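Local coordinates for protein 1-pyrroline-5-carboxylate dehydrogenase (Thermus thermophilus, PDB 1UZB) that probably catalyses the NAD(P)-dependent oxidation of glutamate gamma-semialdehyde, the open-chain form of 1-pyrroline-5-carboxylate, to glutamate, at residues 51-56 with 211-216; 66-71 with 235-240; 189-194 with 217-222. One frame throughout, in Å; residues are numbered along the deposited sequence.

Interaction 1: residues 51-56 with 211-216; sequences ERMVSL and DAVVVG
Ser55, Val213 and Met53 carry this meeting of an edge strand with the start of a helix. Ser55 CB rests on two valine methyls, 3.8 Å from Val214 CG2 and 4.1 Å from Val213 CG2, bringing the first helical turn against the strand face that carries Ser55 and Met53. Two residues back, Met53 bends at its last torsion (chi3 68°), which carries CE to 3.9 Å from Val213 CG1; the two side chains cross at a slant. Val213 thus spreads its branches, CG1 to the methionine and CG2 to the serine.

The polar side of the contact runs through a water. It lies 3.0 Å from Ser55 OG, 2.7 Å from Leu56 O and 2.7 Å from Asp211 O, linking the end of the strand segment to the turn before the helix; it can donate to each of these oxygens, though not to all at once. With OG trans to the backbone N (chi1 -177°), the serine hydroxyl also hydrogen-bonds to Glu123 OE1. The same OE1 is bonded to Val214 N and OE2 to Val215 N, and the N-terminal end of the helix, where Ala212 holds the N-cap position, would probably stabilise the carboxylate's charge.

The contact places strand 52-57, outermost in the N-terminal four-stranded sheet, over the start of helix 213-226, with strand 64-69 beside it and helix 113-124 supplying Glu123 and Thr119.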
loop_
_atom_site.group_PDB
_atom_site.type_symbol
_atom_site.label_atom_id
_atom_site.label_comp_id
_atom_site.label_asym_id
_atom_site.label_seq_id
_atom_site.Cartn_x
_atom_site.Cartn_y
_atom_site.Cartn_z
ATOM N N GLU A 51 -14.192 46.497 32.933
ATOM C CA GLU A 51 -13.524 47.257 31.883
ATOM C C GLU A 51 -13.866 46.658 30.525
ATOM O O GLU A 51 -14.222 45.484 30.430
ATOM C CB GLU A 51 -12.009 47.236 32.091
ATOM C CG GLU A 51 -11.552 47.916 33.374
ATOM C CD GLU A 51 -10.045 47.885 33.551
ATOM O OE1 GLU A 51 -9.555 48.431 34.564
ATOM O OE2 GLU A 51 -9.351 47.316 32.682
ATOM N N ARG A 52 -13.759 47.465 29.476
ATOM C CA ARG A 52 -14.065 46.989 28.134
ATOM C C ARG A 52 -13.075 47.514 27.104
ATOM O O ARG A 52 -12.317 48.450 27.367
ATOM C CB ARG A 52 -15.480 47.412 27.732
ATOM C CG ARG A 52 -15.624 48.896 27.430
ATOM C CD ARG A 52 -17.026 49.218 26.939
ATOM N NE ARG A 52 -17.140 50.588 26.449
ATOM C CZ ARG A 52 -18.253 51.111 25.945
ATOM N NH1 ARG A 52 -19.356 50.379 25.865
ATOM N NH2 ARG A 52 -18.265 52.366 25.518
ATOM N N MET A 53 -13.091 46.893 25.930
ATOM C CA MET A 53 -12.224 47.271 24.822
ATOM C C MET A 53 -13.106 47.705 23.667
ATOM O O MET A 53 -14.187 47.156 23.469
ATOM C CB MET A 53 -11.386 46.081 24.371
ATOM C CG MET A 53 -10.387 45.580 25.381
ATOM S SD MET A 53 -9.665 44.061 24.763
ATOM C CE MET A 53 -8.727 44.670 23.356
ATOM N N VAL A 54 -12.634 48.676 22.894
ATOM C CA VAL A 54 -13.395 49.178 21.760
ATOM C C VAL A 54 -12.729 48.788 20.447
ATOM O O VAL A 54 -11.509 48.865 20.313
ATOM C CB VAL A 54 -13.512 50.716 21.811
ATOM C CG1 VAL A 54 -14.449 51.205 20.719
ATOM C CG2 VAL A 54 -14.010 51.156 23.179
ATOM N N SER A 55 -13.534 48.353 19.484
ATOM C CA SER A 55 -13.015 47.987 18.172
ATOM C C SER A 55 -13.591 48.975 17.167
ATOM O O SER A 55 -14.806 49.078 17.007
ATOM C CB SER A 55 -13.427 46.564 17.802
ATOM O OG SER A 55 -12.855 46.193 16.559
ATOM N N LEU A 56 -12.705 49.698 16.491
ATOM C CA LEU A 56 -13.115 50.709 15.526
ATOM C C LEU A 56 -13.081 50.255 14.073
ATOM O O LEU A 56 -12.413 49.285 13.718
ATOM C CB LEU A 56 -12.228 51.945 15.676
ATOM C CG LEU A 56 -12.137 52.548 17.080
ATOM C CD1 LEU A 56 -11.151 53.703 17.079
ATOM C CD2 LEU A 56 -13.511 53.015 17.527
ATOM N N ASP A 211 -7.076 44.752 17.428
ATOM C CA ASP A 211 -7.843 45.311 16.319
ATOM C C ASP A 211 -8.898 44.383 15.729
ATOM O O ASP A 211 -9.707 44.813 14.905
ATOM C CB ASP A 211 -6.897 45.749 15.196
ATOM C CG ASP A 211 -6.034 46.933 15.586
ATOM O OD1 ASP A 211 -6.598 48.013 15.861
ATOM O OD2 ASP A 211 -4.793 46.785 15.612
ATOM N N ALA A 212 -8.902 43.122 16.153
ATOM C CA ALA A 212 -9.845 42.152 15.615
ATOM C C ALA A 212 -10.554 41.315 16.674
ATOM O O ALA A 212 -10.847 40.139 16.454
ATOM C CB ALA A 212 -9.117 41.238 14.628
ATOM N N VAL A 213 -10.855 41.925 17.814
ATOM C CA VAL A 213 -11.524 41.207 18.896
ATOM C C VAL A 213 -12.974 40.808 18.594
ATOM O O VAL A 213 -13.454 39.789 19.090
ATOM C CB VAL A 213 -11.507 42.029 20.208
ATOM C CG1 VAL A 213 -10.078 42.205 20.686
ATOM C CG2 VAL A 213 -12.169 43.383 19.989
ATOM N N VAL A 214 -13.676 41.594 17.783
ATOM C CA VAL A 214 -15.065 41.263 17.483
ATOM C C VAL A 214 -15.205 40.003 16.641
ATOM O O VAL A 214 -16.008 39.126 16.958
ATOM C CB VAL A 214 -15.791 42.424 16.766
ATOM C CG1 VAL A 214 -17.190 41.987 16.346
ATOM C CG2 VAL A 214 -15.885 43.625 17.696
ATOM N N VAL A 215 -14.432 39.902 15.567
ATOM C CA VAL A 215 -14.538 38.713 14.735
ATOM C C VAL A 215 -14.043 37.476 15.493
ATOM O O VAL A 215 -14.506 36.362 15.243
ATOM C CB VAL A 215 -13.780 38.879 13.398
ATOM C CG1 VAL A 215 -12.281 38.770 13.615
ATOM C CG2 VAL A 215 -14.281 37.844 12.404
ATOM N N GLY A 216 -13.112 37.675 16.423
ATOM C CA GLY A 216 -12.624 36.562 17.217
ATOM C C GLY A 216 -13.751 36.047 18.100
ATOM O O GLY A 216 -13.899 34.840 18.312
HETATM O O HOH W 1 -10.897 47.226 14.531
#

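Interaction 2: residues 66-71 with 235-240; sequences GTTAKA and FLPGVG
Pro237, whose ring reaches across to Thr68 and Ala69, also rests on a flat neighbour: its CD lies 3.5 Å above one face of the Phe235 ring, shifted toward the rim. The Phe235 ring also meets that of Phe220, the planes inclined by about 35°. Away from the phenylalanine, Pro237 CG comes within 3.4 Å of Ala69 O, and CB is 3.8 Å from Thr68 OG1. That hydroxyl donates to Ala69 O (3.0 Å) from 26° out of the carbonyl plane, so the oxygen facing the proline ring already has a hydrogen bond.

The loop 235-240 links strand 233-235 to helix 242-248 in the Rossmann-like part of the aldehyde dehydrogenase fold, and it crosses the end of strand 64-69 at about a right angle. One direct hydrogen bond fastens them: Ala71 N gives a nearly straight bond (168°) to Pro237 O at 2.9 Å. Beside it, Ala71 CB packs on Leu236 CD2.

Farther along, Lys70 runs out fully extended and slants across Val239, its CE 3.7 Å from Val239 CB. A water accepts from Val239 N and can donate to Ala71 O, 2.8 Å away, which gives the two backbones a second, indirect link.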
loop_
_atom_site.group_PDB
_atom_site.type_symbol
_atom_site.label_atom_id
_atom_site.label_comp_id
_atom_site.label_asym_id
_atom_site.label_seq_id
_atom_site.Cartn_x
_atom_site.Cartn_y
_atom_site.Cartn_z
ATOM N N GLY A 66 -17.781 47.324 17.621
ATOM C CA GLY A 66 -18.257 46.610 18.790
ATOM C C GLY A 66 -17.293 46.764 19.944
ATOM O O GLY A 66 -16.215 47.340 19.792
ATOM N N THR A 67 -17.684 46.267 21.109
ATOM C CA THR A 67 -16.820 46.333 22.275
ATOM C C THR A 67 -16.750 44.932 22.844
ATOM O O THR A 67 -17.620 44.105 22.580
ATOM C CB THR A 67 -17.378 47.275 23.363
ATOM O OG1 THR A 67 -18.630 46.770 23.843
ATOM C CG2 THR A 67 -17.568 48.678 22.809
ATOM N N THR A 68 -15.705 44.657 23.613
ATOM C CA THR A 68 -15.569 43.349 24.230
ATOM C C THR A 68 -15.092 43.526 25.658
ATOM O O THR A 68 -14.643 44.608 26.050
ATOM C CB THR A 68 -14.534 42.462 23.508
ATOM O OG1 THR A 68 -13.218 42.987 23.726
ATOM C CG2 THR A 68 -14.821 42.405 22.014
ATOM N N ALA A 69 -15.202 42.459 26.438
ATOM C CA ALA A 69 -14.731 42.492 27.812
ATOM C C ALA A 69 -13.211 42.584 27.710
ATOM O O ALA A 69 -12.641 42.364 26.638
ATOM C CB ALA A 69 -15.142 41.220 28.540
ATOM N N LYS A 70 -12.559 42.913 28.817
ATOM C CA LYS A 70 -11.109 43.040 28.837
ATOM C C LYS A 70 -10.547 42.123 29.910
ATOM O O LYS A 70 -10.853 42.281 31.092
ATOM C CB LYS A 70 -10.714 44.489 29.127
ATOM C CG LYS A 70 -9.216 44.736 29.136
ATOM C CD LYS A 70 -8.905 46.177 29.496
ATOM C CE LYS A 70 -7.409 46.411 29.597
ATOM N NZ LYS A 70 -7.104 47.813 30.002
ATOM N N ALA A 71 -9.731 41.163 29.494
ATOM C CA ALA A 71 -9.143 40.212 30.423
ATOM C C ALA A 71 -7.895 40.751 31.100
ATOM O O ALA A 71 -7.116 41.497 30.502
ATOM C CB ALA A 71 -8.813 38.910 29.698
ATOM N N PHE A 235 -11.479 32.310 25.240
ATOM C CA PHE A 235 -11.313 33.585 24.544
ATOM C C PHE A 235 -10.974 34.717 25.511
ATOM O O PHE A 235 -11.804 35.091 26.344
ATOM C CB PHE A 235 -12.630 33.869 23.812
ATOM C CG PHE A 235 -12.656 35.154 23.037
ATOM C CD1 PHE A 235 -13.611 36.124 23.331
ATOM C CD2 PHE A 235 -11.788 35.373 21.974
ATOM C CE1 PHE A 235 -13.706 37.285 22.578
ATOM C CE2 PHE A 235 -11.876 36.535 21.212
ATOM C CZ PHE A 235 -12.839 37.492 21.517
ATOM N N LEU A 236 -9.766 35.268 25.385
ATOM C CA LEU A 236 -9.308 36.335 26.267
ATOM C C LEU A 236 -8.811 37.618 25.612
ATOM O O LEU A 236 -7.605 37.886 25.580
ATOM C CB LEU A 236 -8.205 35.818 27.198
ATOM C CG LEU A 236 -8.545 34.731 28.221
ATOM C CD1 LEU A 236 -7.347 34.509 29.137
ATOM C CD2 LEU A 236 -9.757 35.146 29.041
ATOM N N PRO A 237 -9.728 38.425 25.064
ATOM C CA PRO A 237 -9.295 39.679 24.440
ATOM C C PRO A 237 -8.686 40.561 25.532
ATOM O O PRO A 237 -9.147 40.542 26.677
ATOM C CB PRO A 237 -10.594 40.253 23.872
ATOM C CG PRO A 237 -11.663 39.655 24.765
ATOM C CD PRO A 237 -11.182 38.237 24.933
ATOM N N GLY A 238 -7.647 41.314 25.185
ATOM C CA GLY A 238 -7.003 42.179 26.158
ATOM C C GLY A 238 -6.235 43.323 25.527
ATOM O O GLY A 238 -5.965 43.318 24.327
ATOM N N VAL A 239 -5.883 44.311 26.343
ATOM C CA VAL A 239 -5.143 45.474 25.871
ATOM C C VAL A 239 -3.717 45.446 26.404
ATOM O O VAL A 239 -3.493 45.214 27.589
ATOM C CB VAL A 239 -5.813 46.786 26.334
ATOM C CG1 VAL A 239 -4.976 47.984 25.902
ATOM C CG2 VAL A 239 -7.215 46.881 25.759
ATOM N N GLY A 240 -2.753 45.679 25.521
ATOM C CA GLY A 240 -1.367 45.685 25.947
ATOM C C GLY A 240 -0.772 44.301 26.123
ATOM O O GLY A 240 -1.360 43.302 25.712
HETATM O O HOH W 2 -5.570 43.500 29.238
#

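Interaction 3: residues 189-194 with 217-222; sequences IFTGMI and AKVFEI
Phe190 and Thr191 on helix 188-199 meet Val219 and Phe220 on helix 213-226, two successive helices of the Rossmann-like beta-alpha-beta succession in this enzyme. The segment axes approach to 11.0 Å and cross at -47°, a wide separation that the aromatic side chains span. Phe190, with CG trans to its amide nitrogen (chi1 180°), projects across the interface. Its ring is bordered by Val219, whose CG1 lies in the ring plane at the edge and whose CB is 3.9 Å from Phe190 CE2.

The same ring carries Ile194 CD1, from one turn on in its own helix, 3.8 Å above the centre of one face. At its outer end Phe190 CZ comes to 3.6 Å from Phe220 CE1, lying in the plane of the Phe220 ring at its edge; the two side chains cross at about a right angle. Ile194 CD1 touches Phe220 as well, 4.0 Å from CE1, and so joins both aromatics.

Between the two helices the chain passes through strand 203-207, which pairs in parallel with strands 165-180 and 233-235, and the contact thus joins consecutive crossover helices. Strand 233-235 closes in on the contact with Phe235, against Phe190, and Val233, which touches Ile194 and Phe220. Phe220 also meets Phe223 edge-to-face.

The same Val219 methyl that borders the Phe190 ring, CG1, is also 3.8 Å from Thr191 OG1, a hydroxyl hydrogen-bonded to Val187 O.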
loop_
_atom_site.group_PDB
_atom_site.type_symbol
_atom_site.label_atom_id
_atom_site.label_comp_id
_atom_site.label_asym_id
_atom_site.label_seq_id
_atom_site.Cartn_x
_atom_site.Cartn_y
_atom_site.Cartn_z
ATOM N N ILE A 189 -6.081 32.605 10.550
ATOM C CA ILE A 189 -4.973 32.215 11.420
ATOM C C ILE A 189 -5.418 32.024 12.870
ATOM O O ILE A 189 -4.938 31.130 13.562
ATOM C CB ILE A 189 -3.820 33.228 11.298
ATOM C CG1 ILE A 189 -3.265 33.169 9.870
ATOM C CG2 ILE A 189 -2.714 32.911 12.300
ATOM C CD1 ILE A 189 -2.149 34.148 9.593
ATOM N N PHE A 190 -6.347 32.859 13.318
ATOM C CA PHE A 190 -6.904 32.751 14.661
ATOM C C PHE A 190 -7.465 31.329 14.807
ATOM O O PHE A 190 -7.160 30.616 15.760
ATOM C CB PHE A 190 -8.022 33.789 14.810
ATOM C CG PHE A 190 -8.701 33.789 16.151
ATOM C CD1 PHE A 190 -8.084 34.355 17.261
ATOM C CD2 PHE A 190 -9.981 33.265 16.292
ATOM C CE1 PHE A 190 -8.738 34.404 18.494
ATOM C CE2 PHE A 190 -10.645 33.308 17.519
ATOM C CZ PHE A 190 -10.022 33.880 18.622
ATOM N N THR A 191 -8.267 30.911 13.833
ATOM C CA THR A 191 -8.875 29.586 13.854
ATOM C C THR A 191 -7.858 28.450 13.741
ATOM O O THR A 191 -7.880 27.506 14.536
ATOM C CB THR A 191 -9.895 29.444 12.716
ATOM O OG1 THR A 191 -10.963 30.378 12.915
ATOM C CG2 THR A 191 -10.467 28.038 12.681
ATOM N N GLY A 192 -6.967 28.537 12.757
ATOM C CA GLY A 192 -5.975 27.494 12.568
ATOM C C GLY A 192 -5.079 27.252 13.766
ATOM O O GLY A 192 -4.818 26.106 14.150
ATOM N N MET A 193 -4.602 28.337 14.364
ATOM C CA MET A 193 -3.711 28.252 15.516
ATOM C C MET A 193 -4.361 27.616 16.736
ATOM O O MET A 193 -3.674 27.063 17.599
ATOM C CB MET A 193 -3.205 29.642 15.891
ATOM C CG MET A 193 -2.365 30.311 14.825
ATOM S SD MET A 193 -1.821 31.935 15.373
ATOM C CE MET A 193 -0.457 31.424 16.332
ATOM N N ILE A 194 -5.687 27.700 16.803
ATOM C CA ILE A 194 -6.454 27.137 17.909
ATOM C C ILE A 194 -6.870 25.689 17.656
ATOM O O ILE A 194 -6.594 24.804 18.469
ATOM C CB ILE A 194 -7.752 27.948 18.160
ATOM C CG1 ILE A 194 -7.413 29.362 18.635
ATOM C CG2 ILE A 194 -8.635 27.230 19.177
ATOM C CD1 ILE A 194 -8.619 30.269 18.732
ATOM N N ALA A 217 -14.554 36.970 18.618
ATOM C CA ALA A 217 -15.683 36.594 19.457
ATOM C C ALA A 217 -16.691 35.792 18.635
ATOM O O ALA A 217 -17.254 34.815 19.121
ATOM C CB ALA A 217 -16.345 37.835 20.039
ATOM N N LYS A 218 -16.913 36.200 17.387
ATOM C CA LYS A 218 -17.854 35.488 16.531
ATOM C C LYS A 218 -17.361 34.078 16.233
ATOM O O LYS A 218 -18.163 33.154 16.091
ATOM C CB LYS A 218 -18.105 36.265 15.234
ATOM C CG LYS A 218 -18.862 37.563 15.460
ATOM C CD LYS A 218 -19.291 38.203 14.149
ATOM C CE LYS A 218 -20.124 39.450 14.398
ATOM N NZ LYS A 218 -20.714 39.971 13.138
ATOM N N VAL A 219 -16.046 33.901 16.137
ATOM C CA VAL A 219 -15.510 32.567 15.907
ATOM C C VAL A 219 -15.808 31.735 17.159
ATOM O O VAL A 219 -16.156 30.559 17.059
ATOM C CB VAL A 219 -13.987 32.610 15.625
ATOM C CG1 VAL A 219 -13.404 31.200 15.657
ATOM C CG2 VAL A 219 -13.738 33.250 14.258
ATOM N N PHE A 220 -15.699 32.342 18.340
ATOM C CA PHE A 220 -15.996 31.599 19.557
ATOM C C PHE A 220 -17.473 31.258 19.693
ATOM O O PHE A 220 -17.823 30.264 20.330
ATOM C CB PHE A 220 -15.476 32.321 20.802
ATOM C CG PHE A 220 -14.131 31.825 21.237
ATOM C CD1 PHE A 220 -12.984 32.198 20.546
ATOM C CD2 PHE A 220 -14.020 30.891 22.264
ATOM C CE1 PHE A 220 -11.748 31.646 20.860
ATOM C CE2 PHE A 220 -12.787 30.331 22.589
ATOM C CZ PHE A 220 -11.647 30.708 21.885
ATOM N N GLU A 221 -18.343 32.064 19.091
ATOM C CA GLU A 221 -19.766 31.748 19.127
ATOM C C GLU A 221 -19.921 30.417 18.394
ATOM O O GLU A 221 -20.715 29.566 18.786
ATOM C CB GLU A 221 -20.592 32.813 18.406
ATOM C CG GLU A 221 -20.788 34.106 19.174
ATOM C CD GLU A 221 -21.700 35.066 18.439
ATOM O OE1 GLU A 221 -21.378 35.421 17.288
ATOM O OE2 GLU A 221 -22.738 35.463 19.006
ATOM N N ILE A 222 -19.151 30.245 17.321
ATOM C CA ILE A 222 -19.195 29.011 16.548
ATOM C C ILE A 222 -18.659 27.841 17.377
ATOM O O ILE A 222 -19.258 26.762 17.398
ATOM C CB ILE A 222 -18.389 29.154 15.238
ATOM C CG1 ILE A 222 -19.101 30.144 14.309
ATOM C CG2 ILE A 222 -18.245 27.799 14.555
ATOM C CD1 ILE A 222 -18.292 30.546 13.086
#

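Interactions 1 and 2 adjoin, their centres about 6 Å apart: strands 52-57 and 64-69 are antiparallel neighbours, probably hydrogen-bonded at Met53 N to Thr68 O (2.8 Å) and Ser55 N to Gly66 O (2.9 Å). Helix 213-226 serves both interaction 1, with its first turn, and interaction 3, with the next; the two meet where Gly216 O of interaction 1 lies 3.7 Å from Phe190 CE2 of interaction 3. Phe235 ties interaction 2 to interaction 3, its CZ 3.4 Å from Ala217 N, although their centres are about 14 Å apart. Gly240 of interaction 2 hydrogen-bonds to Lys207 and Glu210, in a region that in related aldehyde dehydrogenases borders the cofactor's adenosine part.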